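Long-range contacts in putative aminooxidase (Propionibacterium acnes, PDB 2BA9), which isomerises polyunsaturated fatty acids, producing conjugated linoleic acid, probably from linoleic acid, and binds flavin-adenine dinucleotide: residues A[123-128]-A[136-141]; A[170-175]-A[328-333]; A[276-281]-A[367-372]. All blocks are in the same frame, centred on the assembly; numbering follows the deposited sequence.

Contact 1. Residues A[123-128]-A[136-141]; sequences TKYQGY and KVHEDL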
loop_
_atom_site.group_PDB
_atom_site.type_symbol
_atom_site.label_atom_id
_atom_site.label_comp_id
_atom_site.label_asym_id
_atom_site.label_seq_id
_atom_site.Cartn_x
_atom_site.Cartn_y
_atom_site.Cartn_z
ATOM N N THR A 123 -4.678 4.673 -25.329
ATOM C CA THR A 123 -3.924 4.870 -26.552
ATOM C C THR A 123 -2.514 5.458 -26.314
ATOM O O THR A 123 -1.520 4.726 -26.277
ATOM C CB THR A 123 -4.732 5.777 -27.486
ATOM O OG1 THR A 123 -5.116 6.967 -26.777
ATOM C CG2 THR A 123 -5.988 5.042 -27.972
ATOM N N LYS A 124 -2.447 6.780 -26.150
ATOM C CA LYS A 124 -1.188 7.509 -25.978
ATOM C C LYS A 124 -0.278 6.909 -24.899
ATOM O O LYS A 124 0.939 6.896 -25.068
ATOM C CB LYS A 124 -1.491 8.973 -25.650
ATOM C CG LYS A 124 -0.272 9.868 -25.501
ATOM C CD LYS A 124 -0.695 11.309 -25.239
ATOM C CE LYS A 124 0.478 12.213 -24.870
ATOM N NZ LYS A 124 0.009 13.549 -24.318
ATOM N N TYR A 125 -0.873 6.415 -23.807
ATOM C CA TYR A 125 -0.127 5.863 -22.662
ATOM C C TYR A 125 -0.346 4.375 -22.433
ATOM O O TYR A 125 -0.178 3.890 -21.312
ATOM C CB TYR A 125 -0.506 6.607 -21.370
ATOM C CG TYR A 125 -0.225 8.086 -21.438
ATOM C CD1 TYR A 125 1.073 8.551 -21.589
ATOM C CD2 TYR A 125 -1.253 9.015 -21.343
ATOM C CE1 TYR A 125 1.347 9.907 -21.657
ATOM C CE2 TYR A 125 -1.000 10.378 -21.415
ATOM C CZ TYR A 125 0.302 10.820 -21.576
ATOM O OH TYR A 125 0.567 12.170 -21.631
ATOM N N GLN A 126 -0.713 3.643 -23.476
ATOM C CA GLN A 126 -0.888 2.192 -23.354
ATOM C C GLN A 126 0.327 1.555 -22.678
ATOM O O GLN A 126 1.461 1.839 -23.053
ATOM C CB GLN A 126 -1.122 1.558 -24.720
ATOM C CG GLN A 126 -1.210 0.045 -24.651
ATOM C CD GLN A 126 -2.071 -0.594 -25.734
ATOM O OE1 GLN A 126 -2.053 -1.827 -25.885
ATOM N NE2 GLN A 126 -2.839 0.215 -26.474
ATOM N N GLY A 127 0.084 0.713 -21.673
ATOM C CA GLY A 127 1.160 0.052 -20.934
ATOM C C GLY A 127 1.403 0.621 -19.551
ATOM O O GLY A 127 1.962 -0.052 -18.687
ATOM N N TYR A 128 0.989 1.865 -19.345
ATOM C CA TYR A 128 1.024 2.523 -18.030
ATOM C C TYR A 128 0.600 1.626 -16.849
ATOM O O TYR A 128 1.115 1.776 -15.724
ATOM C CB TYR A 128 0.122 3.779 -18.053
ATOM C CG TYR A 128 -1.362 3.475 -17.874
ATOM C CD1 TYR A 128 -1.949 3.557 -16.627
ATOM C CD2 TYR A 128 -2.169 3.096 -18.948
ATOM C CE1 TYR A 128 -3.290 3.288 -16.443
ATOM C CE2 TYR A 128 -3.531 2.814 -18.769
ATOM C CZ TYR A 128 -4.077 2.917 -17.509
ATOM O OH TYR A 128 -5.417 2.642 -17.286
ATOM N N LYS A 136 9.671 0.389 -18.833
ATOM C CA LYS A 136 9.816 1.847 -18.700
ATOM C C LYS A 136 8.582 2.588 -19.234
ATOM O O LYS A 136 8.179 2.413 -20.394
ATOM C CB LYS A 136 11.084 2.306 -19.432
ATOM C CG LYS A 136 11.536 3.757 -19.180
ATOM C CD LYS A 136 12.549 4.204 -20.289
ATOM C CE LYS A 136 12.987 5.657 -20.145
ATOM N NZ LYS A 136 13.880 6.155 -21.276
ATOM N N VAL A 137 7.994 3.425 -18.388
ATOM C CA VAL A 137 6.762 4.129 -18.743
ATOM C C VAL A 137 7.055 5.374 -19.574
ATOM O O VAL A 137 8.164 5.904 -19.557
ATOM C CB VAL A 137 5.935 4.518 -17.493
ATOM C CG1 VAL A 137 5.616 3.272 -16.638
ATOM C CG2 VAL A 137 6.670 5.575 -16.655
ATOM N N HIS A 138 6.043 5.818 -20.311
ATOM C CA HIS A 138 6.072 7.088 -21.039
ATOM C C HIS A 138 6.583 8.219 -20.129
ATOM O O HIS A 138 6.194 8.290 -18.967
ATOM C CB HIS A 138 4.654 7.429 -21.511
ATOM C CG HIS A 138 4.597 8.538 -22.516
ATOM N ND1 HIS A 138 4.881 9.849 -22.202
ATOM C CD2 HIS A 138 4.266 8.530 -23.827
ATOM C CE1 HIS A 138 4.736 10.597 -23.280
ATOM N NE2 HIS A 138 4.352 9.822 -24.274
ATOM N N GLU A 139 7.421 9.108 -20.664
ATOM C CA GLU A 139 8.044 10.168 -19.855
ATOM C C GLU A 139 7.029 11.009 -19.067
ATOM O O GLU A 139 7.296 11.439 -17.934
ATOM C CB GLU A 139 8.935 11.073 -20.719
ATOM C CG GLU A 139 8.172 11.953 -21.699
ATOM C CD GLU A 139 9.015 12.424 -22.865
ATOM O OE1 GLU A 139 10.267 12.447 -22.743
ATOM O OE2 GLU A 139 8.423 12.760 -23.920
ATOM N N ASP A 140 5.869 11.245 -19.666
ATOM C CA ASP A 140 4.834 12.045 -19.019
ATOM C C ASP A 140 4.418 11.445 -17.669
ATOM O O ASP A 140 4.089 12.172 -16.744
ATOM C CB ASP A 140 3.608 12.180 -19.921
ATOM C CG ASP A 140 3.880 12.977 -21.185
ATOM O OD1 ASP A 140 4.976 13.573 -21.347
ATOM O OD2 ASP A 140 2.975 12.990 -22.035
ATOM N N LEU A 141 4.451 10.119 -17.569
ATOM C CA LEU A 141 4.036 9.421 -16.341
ATOM C C LEU A 141 5.054 9.538 -15.202
ATOM O O LEU A 141 4.760 9.200 -14.047
ATOM C CB LEU A 141 3.762 7.945 -16.651
ATOM C CG LEU A 141 2.563 7.683 -17.575
ATOM C CD1 LEU A 141 2.593 6.253 -18.070
ATOM C CD2 LEU A 141 1.268 7.979 -16.855
HETATM O O HOH W 1 2.555 14.309 -24.156
#
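Tyr125 drives the edge of its ring into one face of His138, a T-shaped pair that ties together two parts of the long loop joining helix 106-122 to helix 145-151. The ring centroids of Tyr125 and His138 lie 4.8 Å apart with planes at 82°, and Tyr125 CE1 stands over the centre of the imidazole. CG anti to the backbone N (chi1 -167°) sets the base of the His138 ring beside Tyr125. On the Tyr125 side, two overlapping turns, type I from Thr123 to Gln126 and type II from Tyr125 to Tyr128, bend the backbone round the tyrosine.

The phenol end meets Asp140 at the ring's edge: Tyr125 OH donates to Asp140 OD2 at 2.6 Å, using the anti lone pair of that oxygen. Lys124 runs over one face of the Tyr125 ring, its CG above the centre, and its extended chain carries NZ to Tyr125 OH at 3.1 Å. The Lys124 NZ to Asp140 OD2 salt bridge is long, 3.8 Å, and a water spans the same two atoms. Asn152 completes the cluster, accepting from Lys124 NZ and donating to Tyr125 OH, so the phenol oxygen has three polar partners.

Leu141 supplies the apolar part, its CD1 packing 3.5 Å from Tyr128 CB, and also rests on helix 178-184. The backbone N of Asp140, two residues on from His138, fixes the turn of the imidazole from its edge, donating in the ring plane to His138 ND1, 3.1 Å at 164°.

Contact 2. Residues A[170-175]-A[328-333]; sequences YGHFDN and YLLRNH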
loop_
_atom_site.group_PDB
_atom_site.type_symbol
_atom_site.label_atom_id
_atom_site.label_comp_id
_atom_site.label_asym_id
_atom_site.label_seq_id
_atom_site.Cartn_x
_atom_site.Cartn_y
_atom_site.Cartn_z
ATOM N N TYR A 170 -1.585 7.803 0.371
ATOM C CA TYR A 170 -0.577 7.704 -0.670
ATOM C C TYR A 170 0.074 9.039 -1.013
ATOM O O TYR A 170 0.998 9.086 -1.816
ATOM C CB TYR A 170 -1.190 7.064 -1.915
ATOM C CG TYR A 170 -1.632 5.631 -1.697
ATOM C CD1 TYR A 170 -0.696 4.647 -1.347
ATOM C CD2 TYR A 170 -2.965 5.249 -1.849
ATOM C CE1 TYR A 170 -1.073 3.323 -1.147
ATOM C CE2 TYR A 170 -3.366 3.908 -1.656
ATOM C CZ TYR A 170 -2.404 2.951 -1.297
ATOM O OH TYR A 170 -2.751 1.624 -1.098
ATOM N N GLY A 171 -0.384 10.124 -0.412
ATOM C CA GLY A 171 0.275 11.406 -0.609
ATOM C C GLY A 171 -0.415 12.260 -1.638
ATOM O O GLY A 171 -1.555 12.003 -1.993
ATOM N N HIS A 172 0.295 13.270 -2.122
ATOM C CA HIS A 172 -0.336 14.378 -2.809
ATOM C C HIS A 172 0.116 14.505 -4.263
ATOM O O HIS A 172 1.282 14.321 -4.576
ATOM C CB HIS A 172 -0.106 15.672 -2.019
ATOM C CG HIS A 172 -0.752 15.658 -0.667
ATOM N ND1 HIS A 172 -0.257 14.925 0.386
ATOM C CD2 HIS A 172 -1.871 16.265 -0.210
ATOM C CE1 HIS A 172 -1.034 15.095 1.442
ATOM N NE2 HIS A 172 -2.023 15.904 1.107
ATOM N N PHE A 173 -0.847 14.826 -5.127
ATOM C CA PHE A 173 -0.650 14.884 -6.574
ATOM C C PHE A 173 0.301 15.995 -7.043
ATOM O O PHE A 173 0.796 15.957 -8.179
ATOM C CB PHE A 173 -2.003 15.057 -7.279
ATOM C CG PHE A 173 -2.920 13.850 -7.202
ATOM C CD1 PHE A 173 -4.292 14.013 -7.399
ATOM C CD2 PHE A 173 -2.439 12.552 -6.964
ATOM C CE1 PHE A 173 -5.166 12.923 -7.345
ATOM C CE2 PHE A 173 -3.321 11.456 -6.918
ATOM C CZ PHE A 173 -4.675 11.642 -7.104
ATOM N N ASP A 174 0.548 16.984 -6.190
ATOM C CA ASP A 174 1.524 18.030 -6.500
ATOM C C ASP A 174 2.970 17.484 -6.615
ATOM O O ASP A 174 3.829 18.130 -7.209
ATOM C CB ASP A 174 1.455 19.157 -5.456
ATOM C CG ASP A 174 1.863 18.689 -4.055
ATOM O OD1 ASP A 174 0.958 18.306 -3.279
ATOM O OD2 ASP A 174 3.076 18.707 -3.736
ATOM N N ASN A 175 3.225 16.304 -6.039
ATOM C CA ASN A 175 4.554 15.706 -6.060
ATOM C C ASN A 175 4.642 14.201 -6.397
ATOM O O ASN A 175 5.611 13.776 -7.003
ATOM C CB ASN A 175 5.250 15.980 -4.728
ATOM C CG ASN A 175 4.555 15.326 -3.563
ATOM O OD1 ASN A 175 4.907 14.227 -3.180
ATOM N ND2 ASN A 175 3.562 15.992 -2.999
ATOM N N TYR A 328 -8.121 8.472 9.590
ATOM C CA TYR A 328 -6.931 8.450 8.729
ATOM C C TYR A 328 -6.428 9.864 8.456
ATOM O O TYR A 328 -7.179 10.707 7.969
ATOM C CB TYR A 328 -7.277 7.742 7.414
ATOM C CG TYR A 328 -7.853 6.353 7.648
ATOM C CD1 TYR A 328 -7.045 5.214 7.581
ATOM C CD2 TYR A 328 -9.198 6.186 7.969
ATOM C CE1 TYR A 328 -7.562 3.960 7.834
ATOM C CE2 TYR A 328 -9.726 4.936 8.215
ATOM C CZ TYR A 328 -8.902 3.821 8.140
ATOM O OH TYR A 328 -9.430 2.583 8.388
ATOM N N LEU A 329 -5.164 10.116 8.779
ATOM C CA LEU A 329 -4.509 11.400 8.478
ATOM C C LEU A 329 -3.074 11.151 8.052
ATOM O O LEU A 329 -2.492 10.080 8.329
ATOM C CB LEU A 329 -4.521 12.342 9.696
ATOM C CG LEU A 329 -3.844 11.853 11.000
ATOM C CD1 LEU A 329 -2.345 12.035 11.006
ATOM C CD2 LEU A 329 -4.446 12.514 12.244
ATOM N N LEU A 330 -2.492 12.145 7.395
ATOM C CA LEU A 330 -1.103 12.059 6.953
ATOM C C LEU A 330 -0.235 13.083 7.685
ATOM O O LEU A 330 -0.650 14.227 7.901
ATOM C CB LEU A 330 -0.994 12.284 5.447
ATOM C CG LEU A 330 -1.027 11.046 4.563
ATOM C CD1 LEU A 330 -1.139 11.513 3.123
ATOM C CD2 LEU A 330 0.205 10.177 4.794
ATOM N N ARG A 331 0.977 12.660 8.022
ATOM C CA ARG A 331 1.886 13.457 8.837
ATOM C C ARG A 331 3.012 14.134 8.061
ATOM O O ARG A 331 3.741 14.935 8.633
ATOM C CB ARG A 331 2.485 12.599 9.961
ATOM C CG ARG A 331 1.436 12.177 10.984
ATOM C CD ARG A 331 1.974 11.324 12.116
ATOM N NE ARG A 331 3.297 11.740 12.559
ATOM C CZ ARG A 331 4.016 11.109 13.478
ATOM N NH1 ARG A 331 3.527 10.046 14.103
ATOM N NH2 ARG A 331 5.226 11.565 13.793
ATOM N N ASN A 332 3.141 13.848 6.774
ATOM C CA ASN A 332 4.266 14.369 5.996
ATOM C C ASN A 332 3.874 14.834 4.593
ATOM O O ASN A 332 2.881 14.384 4.026
ATOM C CB ASN A 332 5.347 13.300 5.885
ATOM C CG ASN A 332 4.927 12.167 4.968
ATOM O OD1 ASN A 332 4.014 11.395 5.293
ATOM N ND2 ASN A 332 5.536 12.101 3.792
ATOM N N HIS A 333 4.692 15.735 4.051
ATOM C CA HIS A 333 4.587 16.208 2.674
ATOM C C HIS A 333 5.943 16.883 2.363
ATOM O O HIS A 333 6.558 17.485 3.259
ATOM C CB HIS A 333 3.415 17.197 2.569
ATOM C CG HIS A 333 3.151 17.723 1.192
ATOM N ND1 HIS A 333 3.887 18.743 0.632
ATOM C CD2 HIS A 333 2.194 17.411 0.286
ATOM C CE1 HIS A 333 3.415 19.020 -0.567
ATOM N NE2 HIS A 333 2.386 18.227 -0.804
HETATM O O HOH W 2 2.078 13.664 1.396
#
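His333 and Asp174 reach toward each other tip to tip in a His-carboxylate hydrogen bond. His333 NE2 donates to Asp174 OD1 at 2.9 Å and 174°, in the imidazole plane and onto the syn lone pair. With CG anti to the backbone N (chi1 -178°), the His333 ring extends from its chain toward this carboxylate. The other carboxylate oxygen is held by Asn175 ND2, which meets Asp174 OD2 at 2.9 Å from well above the carboxylate plane. At the far side of the ring His333 ND1 pairs with Asp335 N, which would leave the ring proton on NE2.

Aromatic packing adds to these bonds: the edge of His333 faces the ring of His172 in an offset T-shaped pair, centroids 5.0 Å apart and planes at 72°. Leu330 gives the apolar contact, its CD1 lying 4.0 Å from His172 CE1. A water joins His172 ND1 to Asn332 O, accounting for the imidazole atom beside His333.

Together these interactions tie the loop after helix 166-170 to the end of strand 325-330 and the loop that follows it, next to the FAD pocket of this flavin amine oxidoreductase fold, where Tyr170 and Tyr328 touch the cofactor.

Contact 3. Residues A[276-281]-A[367-372]; sequences IIHQQY and TWYYFP. With FAD (flavin-adenine dinucleotide), chain D.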
loop_
_atom_site.group_PDB
_atom_site.type_symbol
_atom_site.label_atom_id
_atom_site.label_comp_id
_atom_site.label_asym_id
_atom_site.label_seq_id
_atom_site.Cartn_x
_atom_site.Cartn_y
_atom_site.Cartn_z
ATOM N N ILE A 276 14.845 6.543 -1.336
ATOM C CA ILE A 276 13.483 6.109 -1.039
ATOM C C ILE A 276 12.876 7.065 -0.018
ATOM O O ILE A 276 13.505 7.383 0.988
ATOM C CB ILE A 276 13.433 4.673 -0.455
ATOM C CG1 ILE A 276 13.949 3.644 -1.481
ATOM C CG2 ILE A 276 12.002 4.298 -0.032
ATOM C CD1 ILE A 276 14.177 2.263 -0.897
ATOM N N ILE A 277 11.662 7.516 -0.303
ATOM C CA ILE A 277 10.874 8.325 0.627
ATOM C C ILE A 277 9.596 7.574 0.969
ATOM O O ILE A 277 9.087 6.791 0.161
ATOM C CB ILE A 277 10.576 9.743 0.062
ATOM C CG1 ILE A 277 10.091 9.709 -1.388
ATOM C CG2 ILE A 277 11.826 10.603 0.091
ATOM C CD1 ILE A 277 9.723 11.106 -1.949
ATOM N N HIS A 278 9.086 7.787 2.181
ATOM C CA HIS A 278 7.878 7.097 2.617
ATOM C C HIS A 278 6.884 8.063 3.254
ATOM O O HIS A 278 7.214 9.224 3.569
ATOM C CB HIS A 278 8.224 5.943 3.572
ATOM C CG HIS A 278 8.611 6.380 4.951
ATOM N ND1 HIS A 278 9.890 6.779 5.273
ATOM C CD2 HIS A 278 7.893 6.466 6.095
ATOM C CE1 HIS A 278 9.938 7.104 6.552
ATOM N NE2 HIS A 278 8.742 6.914 7.077
ATOM N N GLN A 279 5.660 7.574 3.405
ATOM C CA GLN A 279 4.581 8.329 4.005
ATOM C C GLN A 279 4.410 7.918 5.454
ATOM O O GLN A 279 4.505 6.738 5.808
ATOM C CB GLN A 279 3.268 8.104 3.249
ATOM C CG GLN A 279 3.347 8.432 1.779
ATOM C CD GLN A 279 3.519 9.906 1.530
ATOM O OE1 GLN A 279 4.636 10.392 1.341
ATOM N NE2 GLN A 279 2.412 10.635 1.520
ATOM N N GLN A 280 4.157 8.916 6.290
ATOM C CA GLN A 280 3.771 8.696 7.679
ATOM C C GLN A 280 2.232 8.761 7.819
ATOM O O GLN A 280 1.660 9.840 8.062
ATOM C CB GLN A 280 4.454 9.743 8.559
ATOM C CG GLN A 280 5.984 9.670 8.562
ATOM C CD GLN A 280 6.609 10.732 9.449
ATOM O OE1 GLN A 280 6.216 10.907 10.609
ATOM N NE2 GLN A 280 7.585 11.449 8.913
ATOM N N TYR A 281 1.589 7.595 7.698
ATOM C CA TYR A 281 0.120 7.459 7.652
ATOM C C TYR A 281 -0.421 6.916 8.972
ATOM O O TYR A 281 -0.105 5.779 9.363
ATOM C CB TYR A 281 -0.240 6.499 6.508
ATOM C CG TYR A 281 -1.688 6.428 6.056
ATOM C CD1 TYR A 281 -2.529 7.545 6.103
ATOM C CD2 TYR A 281 -2.191 5.249 5.494
ATOM C CE1 TYR A 281 -3.854 7.475 5.637
ATOM C CE2 TYR A 281 -3.494 5.164 5.034
ATOM C CZ TYR A 281 -4.332 6.283 5.107
ATOM O OH TYR A 281 -5.627 6.216 4.620
ATOM N N THR A 367 1.129 4.760 13.534
ATOM C CA THR A 367 1.711 5.413 12.343
ATOM C C THR A 367 2.483 4.353 11.549
ATOM O O THR A 367 3.422 3.724 12.043
ATOM C CB THR A 367 2.603 6.628 12.663
ATOM O OG1 THR A 367 1.835 7.614 13.366
ATOM C CG2 THR A 367 3.139 7.256 11.377
ATOM N N TRP A 368 2.066 4.149 10.315
ATOM C CA TRP A 368 2.610 3.079 9.487
ATOM C C TRP A 368 3.728 3.594 8.587
ATOM O O TRP A 368 3.680 4.729 8.115
ATOM C CB TRP A 368 1.521 2.541 8.577
ATOM C CG TRP A 368 0.381 1.865 9.225
ATOM C CD1 TRP A 368 -0.877 2.359 9.383
ATOM C CD2 TRP A 368 0.361 0.536 9.759
ATOM N NE1 TRP A 368 -1.677 1.425 9.980
ATOM C CE2 TRP A 368 -0.943 0.295 10.223
ATOM C CE3 TRP A 368 1.321 -0.475 9.882
ATOM C CZ2 TRP A 368 -1.319 -0.919 10.803
ATOM C CZ3 TRP A 368 0.948 -1.683 10.466
ATOM C CH2 TRP A 368 -0.360 -1.891 10.919
ATOM N N TYR A 369 4.724 2.747 8.342
ATOM C CA TYR A 369 5.681 2.964 7.262
ATOM C C TYR A 369 4.905 2.628 6.001
ATOM O O TYR A 369 4.528 1.464 5.756
ATOM C CB TYR A 369 6.896 2.064 7.403
ATOM C CG TYR A 369 7.869 2.136 6.255
ATOM C CD1 TYR A 369 8.942 3.023 6.271
ATOM C CD2 TYR A 369 7.733 1.294 5.150
ATOM C CE1 TYR A 369 9.862 3.061 5.211
ATOM C CE2 TYR A 369 8.634 1.337 4.094
ATOM C CZ TYR A 369 9.682 2.222 4.129
ATOM O OH TYR A 369 10.562 2.249 3.078
ATOM N N TYR A 370 4.654 3.664 5.215
ATOM C CA TYR A 370 3.649 3.600 4.185
ATOM C C TYR A 370 4.205 4.117 2.878
ATOM O O TYR A 370 5.045 5.025 2.853
ATOM C CB TYR A 370 2.440 4.439 4.602
ATOM C CG TYR A 370 1.154 4.049 3.905
ATOM C CD1 TYR A 370 0.540 2.838 4.182
ATOM C CD2 TYR A 370 0.553 4.893 2.982
ATOM C CE1 TYR A 370 -0.635 2.467 3.547
ATOM C CE2 TYR A 370 -0.632 4.530 2.341
ATOM C CZ TYR A 370 -1.219 3.310 2.637
ATOM O OH TYR A 370 -2.375 2.936 2.030
ATOM N N PHE A 371 3.714 3.516 1.804
ATOM C CA PHE A 371 3.996 3.918 0.436
ATOM C C PHE A 371 5.431 4.346 0.168
ATOM O O PHE A 371 5.676 5.515 -0.123
ATOM C CB PHE A 371 3.013 5.023 -0.002
ATOM C CG PHE A 371 3.144 5.414 -1.464
ATOM C CD1 PHE A 371 3.382 4.452 -2.452
ATOM C CD2 PHE A 371 3.038 6.737 -1.846
ATOM C CE1 PHE A 371 3.479 4.799 -3.798
ATOM C CE2 PHE A 371 3.164 7.106 -3.196
ATOM C CZ PHE A 371 3.378 6.127 -4.174
ATOM N N PRO A 372 6.388 3.399 0.246
ATOM C CA PRO A 372 7.720 3.779 -0.201
ATOM C C PRO A 372 7.690 4.082 -1.687
ATOM O O PRO A 372 7.068 3.356 -2.467
ATOM C CB PRO A 372 8.568 2.526 0.070
ATOM C CG PRO A 372 7.561 1.387 0.079
ATOM C CD PRO A 372 6.334 1.998 0.704
HETATM P PA FAD D . 3.993 -4.887 4.620
HETATM O O1A FAD D . 2.511 -5.111 4.549
HETATM O O2A FAD D . 4.458 -3.622 5.312
HETATM O O5B FAD D . 4.655 -6.106 5.419
HETATM C C5B FAD D . 6.058 -6.114 5.548
HETATM C C4B FAD D . 6.484 -7.192 6.521
HETATM O O4B FAD D . 7.895 -7.202 6.602
HETATM C C3B FAD D . 5.915 -6.956 7.922
HETATM O O3B FAD D . 5.244 -8.113 8.369
HETATM C C2B FAD D . 7.132 -6.610 8.747
HETATM O O2B FAD D . 6.980 -6.932 10.129
HETATM C C1B FAD D . 8.247 -7.323 7.961
HETATM N N9A FAD D . 9.555 -6.714 8.263
HETATM C C8A FAD D . 9.905 -5.383 8.168
HETATM N N7A FAD D . 11.201 -5.242 8.564
HETATM C C5A FAD D . 11.681 -6.469 8.909
HETATM C C6A FAD D . 12.925 -6.918 9.398
HETATM N N6A FAD D . 14.032 -6.123 9.236
HETATM N N1A FAD D . 13.100 -8.278 9.630
HETATM C C2A FAD D . 12.061 -9.180 9.450
HETATM N N3A FAD D . 10.839 -8.724 8.974
HETATM C C4A FAD D . 10.643 -7.398 8.728
HETATM N N1 FAD D . -3.855 -2.058 0.254
HETATM C C2 FAD D . -4.827 -2.324 -0.689
HETATM O O2 FAD D . -4.597 -3.119 -1.600
HETATM N N3 FAD D . -6.045 -1.675 -0.621
HETATM C C4 FAD D . -6.302 -0.785 0.401
HETATM O O4 FAD D . -7.413 -0.234 0.442
HETATM C C4X FAD D . -5.323 -0.525 1.365
HETATM N N5 FAD D . -5.536 0.379 2.392
HETATM C C5X FAD D . -4.642 0.520 3.436
HETATM C C6 FAD D . -4.948 1.328 4.528
HETATM C C7 FAD D . -4.052 1.430 5.590
HETATM C C7M FAD D . -4.423 2.298 6.759
HETATM C C8 FAD D . -2.847 0.733 5.552
HETATM C C8M FAD D . -1.849 0.811 6.666
HETATM C C9 FAD D . -2.549 -0.069 4.453
HETATM C C9A FAD D . -3.433 -0.179 3.379
HETATM N N10 FAD D . -3.143 -0.965 2.249
HETATM C C10 FAD D . -4.103 -1.189 1.289
HETATM C "C1'" FAD D . -1.733 -1.288 1.881
HETATM C "C2'" FAD D . -1.392 -2.748 2.156
HETATM O "O2'" FAD D . -1.797 -3.155 3.458
HETATM C "C3'" FAD D . 0.109 -2.907 1.972
HETATM O "O3'" FAD D . 0.492 -2.353 0.711
HETATM C "C4'" FAD D . 0.519 -4.367 2.076
HETATM O "O4'" FAD D . 0.394 -4.844 3.410
HETATM C "C5'" FAD D . 1.944 -4.505 1.560
HETATM O "O5'" FAD D . 2.466 -5.754 1.915
HETATM P P FAD D . 4.070 -5.964 2.008
HETATM O O1P FAD D . 4.393 -7.373 2.469
HETATM O O2P FAD D . 4.649 -5.654 0.671
HETATM O O3P FAD D . 4.596 -4.945 3.132
HETATM O O HOH W 3 6.372 6.087 9.229
#
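Tyr281 and Tyr370 both place CG anti to the backbone N (chi1 -167° and -158°), which starts both side chains off on the flavin side; they lie side by side, pointing the same way. The rings meet obliquely: Tyr281 CD2 sits over the centre of the Tyr370 ring, 3.6 Å from Tyr370 CZ. The edge of Tyr370 meets the isoalloxazine, with Tyr370 CE1 3.3 Å from FAD C9, while Tyr281 CE2 comes 3.5 Å from the methyl C7M. Trp368 offers a ring face to the other methyl, its CD1 lying 3.3 Å from FAD C8M. Main-chain oxygens hold the polar ends of all three: Ala167 O for Tyr281 OH, Phe168 O for Tyr370 OH and Met58 O for Trp368 NE1.

The backbones form an antiparallel pair in the mixed sheet of this flavin amine oxidoreductase fold, where strand 359-373 is outermost within the chain. Gln279 N donates to Tyr370 O at 2.7 Å, answered by a weak bond from Tyr370 N to Gln279 O, and Trp368 N donates to Tyr281 O at 2.9 Å. Gln279 and Tyr370, like Tyr281 and Trp368, are hydrogen-bonded pairs whose side chains share the sheet face turned to the flavin.

Tyr369 leaves from the opposite face and covers the His278 ring in an offset stack, centroids 4.6 Å apart and planes at 27°; His278 CB also makes a CH-pi contact over the tyrosine face. Tyr369 OH continues to Glu257, and beside it Ile276 CG2 packs 3.9 Å from Pro372 CB.

How the contacts relate
Contacts 2 and 3 adjoin, their centres about 10 Å apart; both reach the mixed sheet, where strands 325-330 and 277-288 are neighbours. Asn332 OD1 lies 2.7 Å from Gln280 N and Arg331 N lies 2.9 Å from Gln280 O, both probable hydrogen bonds; the segments alternate along the chain. Both contribute to the FAD pocket, and Tyr170 of contact 2 meets the ring of Tyr370 of contact 3. Contact 1 closes earlier in the chain and stands apart, its centre about 24 Å from that of contact 2 and 26 Å from that of contact 3. The side chain of Tyr128 lies about 8 Å from a bound sodium ion, and Tyr128 O accepts from Lys183, a residue of a sodium site with Glu410.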